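Local atomic coordinates of serpin (Taeniopygia guttata, PDB entry 5HGC), a protein that binds the steroid cortisol and probably inhibits serine endopeptidases, as other serpins do. Residues Glu189-Ala197 with Ile349-Met357; Gly52-Ile61 with Ile293-Ser304. All coordinates share one frame; numbering follows the deposited sequence. Where two conformers were deposited one is given.

Interaction 1. Residues Glu189-Ala197 with Ile349-Met357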
loop_
_atom_site.group_PDB
_atom_site.type_symbol
_atom_site.label_atom_id
_atom_site.label_comp_id
_atom_site.label_asym_id
_atom_site.label_seq_id
_atom_site.Cartn_x
_atom_site.Cartn_y
_atom_site.Cartn_z
ATOM N N GLU A 189 -24.065 -8.782 11.322
ATOM C CA GLU A 189 -25.188 -9.422 10.634
ATOM C C GLU A 189 -25.005 -9.175 9.159
ATOM O O GLU A 189 -24.477 -8.118 8.776
ATOM C CB GLU A 189 -26.553 -8.768 10.993
ATOM C CG GLU A 189 -26.856 -8.432 12.459
ATOM C CD GLU A 189 -26.998 -9.648 13.408
ATOM O OE1 GLU A 189 -26.940 -9.428 14.654
ATOM O OE2 GLU A 189 -27.172 -10.814 12.940
ATOM N N GLU A 190 -25.408 -10.129 8.324
ATOM C CA GLU A 190 -25.281 -9.923 6.885
ATOM C C GLU A 190 -26.296 -8.885 6.462
ATOM O O GLU A 190 -27.461 -8.963 6.849
ATOM C CB GLU A 190 -25.338 -11.225 6.040
ATOM C CG GLU A 190 -26.664 -11.984 5.953
ATOM C CD GLU A 190 -26.811 -12.786 4.658
ATOM O OE1 GLU A 190 -27.960 -13.009 4.224
ATOM O OE2 GLU A 190 -25.783 -13.185 4.061
ATOM N N ARG A 191 -25.807 -7.885 5.731
ATOM C CA ARG A 191 -26.587 -6.763 5.253
ATOM C C ARG A 191 -26.201 -6.502 3.816
ATOM O O ARG A 191 -25.243 -7.079 3.313
ATOM C CB ARG A 191 -26.313 -5.508 6.090
ATOM C CG ARG A 191 -27.030 -5.474 7.437
ATOM C CD ARG A 191 -26.653 -4.236 8.239
ATOM N NE ARG A 191 -27.292 -3.019 7.745
ATOM C CZ ARG A 191 -28.388 -2.481 8.264
ATOM N NH1 ARG A 191 -28.884 -1.360 7.752
ATOM N NH2 ARG A 191 -28.973 -3.057 9.302
ATOM N N GLU A 192 -26.943 -5.618 3.179
ATOM C CA GLU A 192 -26.799 -5.402 1.793
ATOM C C GLU A 192 -25.770 -4.344 1.509
ATOM O O GLU A 192 -25.718 -3.328 2.204
ATOM C CB GLU A 192 -28.137 -4.995 1.207
ATOM C CG GLU A 192 -29.015 -6.191 0.878
ATOM C CD GLU A 192 -30.318 -5.805 0.199
ATOM O OE1 GLU A 192 -30.665 -4.586 0.132
ATOM O OE2 GLU A 192 -30.999 -6.749 -0.255
ATOM N N PHE A 193 -24.972 -4.587 0.461
ATOM C CA PHE A 193 -23.966 -3.662 -0.015
ATOM C C PHE A 193 -24.297 -3.380 -1.460
ATOM O O PHE A 193 -24.477 -4.313 -2.261
ATOM C CB PHE A 193 -22.536 -4.270 0.131
ATOM C CG PHE A 193 -21.442 -3.286 -0.153
ATOM C CD1 PHE A 193 -21.105 -2.945 -1.471
ATOM C CD2 PHE A 193 -20.761 -2.661 0.898
ATOM C CE1 PHE A 193 -20.141 -1.986 -1.752
ATOM C CE2 PHE A 193 -19.793 -1.692 0.620
ATOM C CZ PHE A 193 -19.473 -1.366 -0.707
ATOM N N PHE A 194 -24.322 -2.099 -1.814
ATOM C CA PHE A 194 -24.782 -1.662 -3.130
ATOM C C PHE A 194 -23.602 -1.302 -3.995
ATOM O O PHE A 194 -23.087 -0.203 -3.919
ATOM C CB PHE A 194 -25.901 -0.566 -3.037
ATOM C CG PHE A 194 -26.998 -0.937 -2.041
ATOM C CD1 PHE A 194 -28.001 -1.877 -2.389
ATOM C CD2 PHE A 194 -26.962 -0.450 -0.701
ATOM C CE1 PHE A 194 -28.960 -2.293 -1.445
ATOM C CE2 PHE A 194 -27.919 -0.865 0.233
ATOM C CZ PHE A 194 -28.921 -1.784 -0.144
ATOM N N VAL A 195 -23.191 -2.269 -4.815
ATOM C CA VAL A 195 -22.107 -2.115 -5.767
ATOM C C VAL A 195 -22.374 -1.132 -6.926
ATOM O O VAL A 195 -21.514 -0.255 -7.160
ATOM C CB VAL A 195 -21.654 -3.492 -6.304
ATOM C CG1 VAL A 195 -20.424 -3.360 -7.189
ATOM C CG2 VAL A 195 -21.363 -4.472 -5.167
ATOM N N ASP A 196 -23.543 -1.221 -7.608
ATOM C CA ASP A 196 -23.741 -0.693 -9.033
ATOM C C ASP A 196 -24.754 0.434 -9.462
ATOM O O ASP A 196 -24.379 1.347 -10.217
ATOM C CB ASP A 196 -23.940 -1.875 -9.999
ATOM C CG ASP A 196 -22.767 -2.109 -10.880
ATOM O OD1 ASP A 196 -22.046 -1.143 -11.204
ATOM O OD2 ASP A 196 -22.563 -3.266 -11.274
ATOM N N ALA A 197 -26.037 0.325 -9.129
ATOM C CA ALA A 197 -26.620 -0.898 -8.666
ATOM C C ALA A 197 -27.545 -1.426 -9.769
ATOM O O ALA A 197 -28.763 -1.302 -9.713
ATOM C CB ALA A 197 -27.299 -0.751 -7.293
ATOM N N ILE A 349 -23.718 6.052 10.440
ATOM C CA ILE A 349 -22.940 5.996 9.180
ATOM C C ILE A 349 -22.787 4.530 8.796
ATOM O O ILE A 349 -22.351 3.702 9.605
ATOM C CB ILE A 349 -21.519 6.602 9.294
ATOM C CG1 ILE A 349 -21.541 8.031 9.896
ATOM C CG2 ILE A 349 -20.764 6.564 7.953
ATOM C CD1 ILE A 349 -22.362 9.064 9.142
ATOM N N GLU A 350 -23.174 4.211 7.565
ATOM C CA GLU A 350 -23.155 2.833 7.114
ATOM C C GLU A 350 -22.359 2.681 5.813
ATOM O O GLU A 350 -22.730 3.223 4.791
ATOM C CB GLU A 350 -24.576 2.300 6.978
ATOM C CG GLU A 350 -24.591 0.919 6.354
ATOM C CD GLU A 350 -25.916 0.205 6.456
ATOM O OE1 GLU A 350 -26.974 0.892 6.426
ATOM O OE2 GLU A 350 -25.855 -1.047 6.560
ATOM N N PHE A 351 -21.237 1.976 5.854
ATOM C CA PHE A 351 -20.431 1.835 4.640
ATOM C C PHE A 351 -21.038 0.699 3.842
ATOM O O PHE A 351 -20.692 -0.471 4.009
ATOM C CB PHE A 351 -18.976 1.581 5.020
ATOM C CG PHE A 351 -18.251 2.828 5.424
ATOM C CD1 PHE A 351 -18.439 3.385 6.720
ATOM C CD2 PHE A 351 -17.409 3.479 4.512
ATOM C CE1 PHE A 351 -17.801 4.568 7.095
ATOM C CE2 PHE A 351 -16.763 4.648 4.894
ATOM C CZ PHE A 351 -16.961 5.215 6.173
ATOM N N SER A 352 -22.017 1.025 3.032
ATOM C CA SER A 352 -22.767 -0.027 2.394
ATOM C C SER A 352 -22.841 0.263 0.910
ATOM O O SER A 352 -23.607 -0.333 0.188
ATOM C CB SER A 352 -24.150 -0.159 3.027
ATOM O OG SER A 352 -24.894 1.002 2.731
ATOM N N HIS A 353 -22.070 1.224 0.475
ATOM C CA HIS A 353 -21.852 1.387 -0.931
ATOM C C HIS A 353 -20.315 1.665 -1.144
ATOM O O HIS A 353 -19.559 1.697 -0.155
ATOM C CB HIS A 353 -22.853 2.393 -1.503
ATOM C CG HIS A 353 -22.703 3.772 -0.973
ATOM N ND1 HIS A 353 -23.378 4.210 0.145
ATOM C CD2 HIS A 353 -21.941 4.816 -1.395
ATOM C CE1 HIS A 353 -23.050 5.471 0.389
ATOM N NE2 HIS A 353 -22.180 5.866 -0.531
ATOM N N PRO A 354 -19.829 1.796 -2.394
ATOM C CA PRO A 354 -18.369 1.835 -2.516
ATOM C C PRO A 354 -17.686 2.977 -1.754
ATOM O O PRO A 354 -18.218 4.100 -1.691
ATOM C CB PRO A 354 -18.154 2.011 -4.032
ATOM C CG PRO A 354 -19.367 1.397 -4.632
ATOM C CD PRO A 354 -20.457 1.896 -3.719
ATOM N N PHE A 355 -16.504 2.661 -1.207
ATOM C CA PHE A 355 -15.738 3.554 -0.321
ATOM C C PHE A 355 -14.231 3.349 -0.460
ATOM O O PHE A 355 -13.797 2.308 -0.931
ATOM C CB PHE A 355 -16.149 3.276 1.115
ATOM C CG PHE A 355 -15.832 1.875 1.585
ATOM C CD1 PHE A 355 -16.723 0.813 1.335
ATOM C CD2 PHE A 355 -14.644 1.624 2.341
ATOM C CE1 PHE A 355 -16.434 -0.470 1.759
ATOM C CE2 PHE A 355 -14.391 0.346 2.826
ATOM C CZ PHE A 355 -15.279 -0.702 2.528
ATOM N N LEU A 356 -13.450 4.321 -0.026
ATOM C CA LEU A 356 -12.030 4.172 0.101
ATOM C C LEU A 356 -11.660 3.766 1.509
ATOM O O LEU A 356 -12.323 4.185 2.494
ATOM C CB LEU A 356 -11.323 5.472 -0.225
ATOM C CG LEU A 356 -11.691 6.148 -1.542
ATOM C CD1 LEU A 356 -10.720 7.289 -1.793
ATOM C CD2 LEU A 356 -11.652 5.161 -2.689
ATOM N N MET A 357 -10.611 2.929 1.605
ATOM C CA MET A 357 -9.949 2.681 2.882
ATOM C C MET A 357 -8.435 3.044 2.777
ATOM O O MET A 357 -7.684 2.477 1.928
ATOM C CB MET A 357 -10.175 1.267 3.333
ATOM C CG MET A 357 -9.496 1.026 4.656
ATOM S SD MET A 357 -10.074 -0.564 5.250
ATOM C CE MET A 357 -9.569 -0.641 6.977
HETATM O O HOH W 1 -27.341 -2.611 4.552
#
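The ring of Phe-193 lies against the backbone of Ser-352 and His-353. Ser-352 C and His-353 CA sit over one face, both offset toward the rim. The ring atom Phe-193 CZ is 3.1 Å from His-353 O. Phe-193 CE2 meets the edge of the Phe-355 ring, in its plane, 3.8 Å from Phe-355 CE1. The torsion responsible is chi1 of Phe-193, -171°, which sets CG anti to the backbone N and lays the ring over the Ser-352 to His-353 backbone. Val-201 and Pro-376 also touch this ring.

This is the serpin link from sheet C, which holds strand 348-350, to sheet B, which holds strand 355-361. The link packs on strand 189-194, also of sheet C. Phe-194 N donates to Ser-352 O at 2.8 Å, nearly straight at 171°. Pro-354 CD rests 3.4 Å from Phe-194 O.

The charged end is formed by Arg-191, which was built in two conformers. In one of them the guanidinium grips the Glu-350 carboxylate side-on. Arg-191 NE reaches Glu-350 OE2 at 2.7 Å, and Arg-191 NH1 reaches Glu-350 OE1 at 3.2 Å. Both oxygens are met on the syn side, but the two planes are 47° apart. Tyr-272 adds a cation-pi contact to Arg-191. Water 1 donates to Glu-192 O and Glu-350 OE2. Replacing Glu-350 with an alanine is likely to leave the Arg-191 guanidinium without its anionic mate and water 1 without one of its acceptors. The contact thus joins a buried aromatic end to a salt bridge whose arginine is exposed and has a second conformer, so that bridge is probably weakened by solvent and may not be permanent.

Interaction 2. Residues Gly52-Ile61 with Ile293-Ser304. Unlike the reference sequence in segment 293-304: Asn-299 (reference Ser).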
loop_
_atom_site.group_PDB
_atom_site.type_symbol
_atom_site.label_atom_id
_atom_site.label_comp_id
_atom_site.label_asym_id
_atom_site.label_seq_id
_atom_site.Cartn_x
_atom_site.Cartn_y
_atom_site.Cartn_z
ATOM N N GLY A 52 21.095 0.318 -7.206
ATOM C CA GLY A 52 21.853 -0.222 -8.298
ATOM C C GLY A 52 21.817 0.509 -9.629
ATOM O O GLY A 52 22.468 0.043 -10.569
ATOM N N ALA A 53 21.058 1.604 -9.737
ATOM C CA ALA A 53 20.862 2.259 -11.021
ATOM C C ALA A 53 21.865 3.373 -11.141
ATOM O O ALA A 53 22.432 3.826 -10.134
ATOM C CB ALA A 53 19.435 2.758 -11.194
ATOM N N ARG A 54 22.136 3.771 -12.386
ATOM C CA ARG A 54 23.063 4.856 -12.672
ATOM C C ARG A 54 22.409 5.846 -13.636
ATOM O O ARG A 54 21.451 5.485 -14.356
ATOM C CB ARG A 54 24.416 4.311 -13.195
ATOM C CG ARG A 54 25.249 3.491 -12.184
ATOM C CD ARG A 54 25.730 4.180 -10.875
ATOM N NE ARG A 54 26.453 3.236 -9.973
ATOM C CZ ARG A 54 25.908 2.410 -9.038
ATOM N NH1 ARG A 54 24.580 2.369 -8.797
ATOM N NH2 ARG A 54 26.712 1.614 -8.302
ATOM N N SER A 55 22.892 7.098 -13.625
ATOM C CA SER A 55 22.514 8.083 -14.645
ATOM C C SER A 55 20.985 8.337 -14.739
ATOM O O SER A 55 20.324 8.603 -13.723
ATOM C CB SER A 55 23.134 7.704 -16.017
ATOM O OG SER A 55 24.526 7.987 -15.987
ATOM N N ALA A 56 20.437 8.231 -15.950
ATOM C CA ALA A 56 19.070 8.634 -16.208
ATOM C C ALA A 56 18.098 7.565 -15.737
ATOM O O ALA A 56 16.954 7.892 -15.366
ATOM C CB ALA A 56 18.867 8.933 -17.691
ATOM N N THR A 57 18.539 6.300 -15.754
ATOM C CA THR A 57 17.762 5.225 -15.101
ATOM C C THR A 57 17.490 5.561 -13.626
ATOM O O THR A 57 16.368 5.482 -13.174
ATOM C CB THR A 57 18.437 3.868 -15.221
ATOM O OG1 THR A 57 18.666 3.655 -16.594
ATOM C CG2 THR A 57 17.509 2.727 -14.726
ATOM N N GLN A 58 18.530 5.986 -12.929
ATOM C CA GLN A 58 18.455 6.250 -11.546
ATOM C C GLN A 58 17.630 7.510 -11.230
ATOM O O GLN A 58 16.778 7.490 -10.300
ATOM C CB GLN A 58 19.859 6.329 -10.971
ATOM C CG GLN A 58 19.764 6.673 -9.535
ATOM C CD GLN A 58 21.079 6.907 -8.912
ATOM O OE1 GLN A 58 21.661 7.976 -9.035
ATOM N NE2 GLN A 58 21.542 5.920 -8.183
ATOM N N SER A 59 17.888 8.581 -11.987
ATOM C CA SER A 59 17.219 9.878 -11.814
ATOM C C SER A 59 15.703 9.752 -12.060
ATOM O O SER A 59 14.914 10.336 -11.309
ATOM C CB SER A 59 17.827 10.947 -12.739
ATOM O OG SER A 59 17.267 10.875 -14.048
ATOM N N GLN A 60 15.313 8.987 -13.083
ATOM C CA GLN A 60 13.895 8.739 -13.367
ATOM C C GLN A 60 13.194 7.944 -12.272
ATOM O O GLN A 60 11.989 8.172 -12.005
ATOM C CB GLN A 60 13.692 7.956 -14.649
ATOM C CG GLN A 60 13.856 8.727 -15.921
ATOM C CD GLN A 60 13.778 7.796 -17.128
ATOM O OE1 GLN A 60 13.349 6.627 -17.027
ATOM N NE2 GLN A 60 14.189 8.308 -18.287
ATOM N N ILE A 61 13.914 6.974 -11.684
ATOM C CA ILE A 61 13.339 6.194 -10.570
ATOM C C ILE A 61 13.020 7.178 -9.426
ATOM O O ILE A 61 11.897 7.259 -8.982
ATOM C CB ILE A 61 14.221 5.006 -10.103
ATOM C CG1 ILE A 61 14.277 3.929 -11.198
ATOM C CG2 ILE A 61 13.591 4.339 -8.881
ATOM C CD1 ILE A 61 15.425 2.951 -11.045
ATOM N N ILE A 293 8.859 6.650 -15.216
ATOM C CA ILE A 293 9.929 5.681 -14.940
ATOM C C ILE A 293 9.968 4.767 -16.154
ATOM O O ILE A 293 9.108 3.880 -16.305
ATOM C CB ILE A 293 9.721 4.860 -13.648
ATOM C CG1 ILE A 293 9.468 5.750 -12.436
ATOM C CG2 ILE A 293 10.961 4.028 -13.366
ATOM C CD1 ILE A 293 8.906 4.987 -11.246
ATOM N N VAL A 294 10.976 4.982 -17.011
ATOM C CA VAL A 294 10.955 4.459 -18.381
ATOM C C VAL A 294 12.113 3.525 -18.678
ATOM O O VAL A 294 11.879 2.359 -19.013
ATOM C CB VAL A 294 10.908 5.616 -19.440
ATOM C CG1 VAL A 294 11.113 5.096 -20.880
ATOM C CG2 VAL A 294 9.598 6.411 -19.315
ATOM N N ASP A 295 13.333 4.065 -18.579
ATOM C CA ASP A 295 14.568 3.406 -19.009
ATOM C C ASP A 295 14.840 2.109 -18.290
ATOM O O ASP A 295 15.423 1.213 -18.880
ATOM C CB ASP A 295 15.777 4.301 -18.753
ATOM C CG ASP A 295 15.737 5.617 -19.534
ATOM O OD1 ASP A 295 14.775 5.855 -20.334
ATOM O OD2 ASP A 295 16.699 6.416 -19.323
ATOM N N VAL A 296 14.430 2.026 -17.016
ATOM C CA VAL A 296 14.629 0.837 -16.192
ATOM C C VAL A 296 13.959 -0.391 -16.797
ATOM O O VAL A 296 14.387 -1.534 -16.573
ATOM C CB VAL A 296 14.177 1.066 -14.717
ATOM C CG1 VAL A 296 12.670 0.966 -14.550
ATOM C CG2 VAL A 296 14.890 0.091 -13.789
ATOM N N PHE A 297 12.900 -0.152 -17.558
ATOM C CA PHE A 297 12.185 -1.257 -18.183
ATOM C C PHE A 297 12.716 -1.619 -19.592
ATOM O O PHE A 297 12.366 -2.656 -20.155
ATOM C CB PHE A 297 10.694 -0.972 -18.167
ATOM C CG PHE A 297 10.140 -0.751 -16.792
ATOM C CD1 PHE A 297 10.029 -1.813 -15.891
ATOM C CD2 PHE A 297 9.697 0.522 -16.401
ATOM C CE1 PHE A 297 9.482 -1.608 -14.643
ATOM C CE2 PHE A 297 9.143 0.733 -15.151
ATOM C CZ PHE A 297 9.039 -0.335 -14.273
ATOM N N THR A 298 13.607 -0.787 -20.117
ATOM C CA THR A 298 14.018 -0.902 -21.497
ATOM C C THR A 298 15.480 -1.319 -21.588
ATOM O O THR A 298 16.213 -1.405 -20.577
ATOM C CB THR A 298 13.794 0.435 -22.271
ATOM O OG1 THR A 298 14.702 1.447 -21.817
ATOM C CG2 THR A 298 12.365 0.960 -22.121
ATOM N N ASN A 299 15.908 -1.545 -22.820
ATOM C CA ASN A 299 17.286 -1.898 -23.081
ATOM C C ASN A 299 18.198 -0.713 -22.915
ATOM O O ASN A 299 19.400 -0.816 -23.091
ATOM C CB ASN A 299 17.432 -2.597 -24.442
ATOM C CG ASN A 299 17.138 -4.091 -24.367
ATOM O OD1 ASN A 299 16.943 -4.663 -23.284
ATOM N ND2 ASN A 299 17.106 -4.738 -25.524
ATOM N N GLN A 300 17.642 0.407 -22.494
ATOM C CA GLN A 300 18.482 1.558 -22.239
ATOM C C GLN A 300 18.753 1.669 -20.737
ATOM O O GLN A 300 19.434 2.606 -20.317
ATOM C CB GLN A 300 17.889 2.861 -22.836
ATOM C CG GLN A 300 17.850 2.910 -24.372
ATOM C CD GLN A 300 16.644 2.145 -24.970
ATOM O OE1 GLN A 300 15.478 2.519 -24.743
ATOM N NE2 GLN A 300 16.920 1.063 -25.732
ATOM N N ALA A 301 18.217 0.723 -19.937
ATOM C CA ALA A 301 18.470 0.655 -18.461
ATOM C C ALA A 301 19.941 0.634 -18.168
ATOM O O ALA A 301 20.655 -0.090 -18.829
ATOM C CB ALA A 301 17.831 -0.578 -17.867
ATOM N N ASP A 302 20.402 1.464 -17.236
ATOM C CA ASP A 302 21.731 1.306 -16.653
ATOM C C ASP A 302 21.548 0.800 -15.210
ATOM O O ASP A 302 21.436 1.595 -14.230
ATOM C CB ASP A 302 22.510 2.607 -16.686
ATOM C CG ASP A 302 23.926 2.447 -16.206
ATOM O OD1 ASP A 302 24.287 1.317 -15.782
ATOM O OD2 ASP A 302 24.703 3.442 -16.277
ATOM N N LEU A 303 21.469 -0.525 -15.091
ATOM C CA LEU A 303 21.537 -1.209 -13.780
ATOM C C LEU A 303 22.939 -1.803 -13.461
ATOM O O LEU A 303 23.064 -2.894 -12.859
ATOM C CB LEU A 303 20.391 -2.234 -13.632
ATOM C CG LEU A 303 18.990 -1.577 -13.655
ATOM C CD1 LEU A 303 17.933 -2.653 -13.624
ATOM C CD2 LEU A 303 18.739 -0.554 -12.529
ATOM N N SER A 304 23.984 -1.054 -13.839
ATOM C CA SER A 304 25.345 -1.579 -13.780
ATOM C C SER A 304 25.817 -1.743 -12.344
ATOM O O SER A 304 26.688 -2.574 -12.092
ATOM C CB SER A 304 26.326 -0.740 -14.606
ATOM O OG SER A 304 26.472 0.567 -14.067
HETATM O O HOH W 2 25.651 6.318 -17.632
HETATM O O HOH W 3 14.411 4.507 -15.194
#
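Gln-60 and Thr-57, on helix 55-64 (serpin helix C), satisfy backbone N-H groups of the loop 293-304. The loop holds a 3-10 turn at 295-297 and ends in an Asx turn at Asp-302, just before helix 304-307. Gln-60 OE1 accepts from Val-294 N at 2.9 Å and from Asp-295 N at 3.0 Å. The Asp-295 bond lies in the carbonyl plane, on a lone pair. Val-294 N comes from above that plane. Water 3 also donates to Gln-60 OE1 and Thr-57 O, and accepts from Val-296 N. Gln-60 NE2 gives a weak bond to Asp-295 OD1.

Thr-57 OG1 takes the N-H of Asp-302 at 2.9 Å and 172°. With OG1 beside the backbone N and anti to the carbonyl carbon (chi1 -55°), Thr-57 points OG1 at the loop and CG2 at Val-296. Arg-54 N donates to Asp-302 O. The Arg-54 guanidinium does not pair with the Asp-302 carboxylate; NH1 bonds instead to Ala-53 O and Leu-51 O. Asp-302 OD1 accepts from both Ser-304 N and Ser-304 OG. Apolar contacts accompany these bonds: Ile-61 CD1 packs on Val-296 CG2, and Leu-303 CD2 touches Ala-53 CB at 3.6 Å.

Overall arrangement
Interactions 1 and 2 lie on opposite sides of the chain's centre. Their centres are about 43 Å apart, and their nearest atoms about 21 Å. Interaction 1 is in the sheet B and C region; interaction 2 joins helix 55-64 to the loop before helix 304-307. Each has an indirect tie to a ligand. Phe-351 of interaction 1 packs on Leu-237 and Leu-239 of strand 233-240, the strand that gives Thr-234 and Phe-236 to the cortisol pocket. Strand 355-361 adds Phe-360 to that pocket. In interaction 2, the Arg-54 side chain is about 5 Å from the bound diamino sugar, and its partner Leu-51 lines the sugar site.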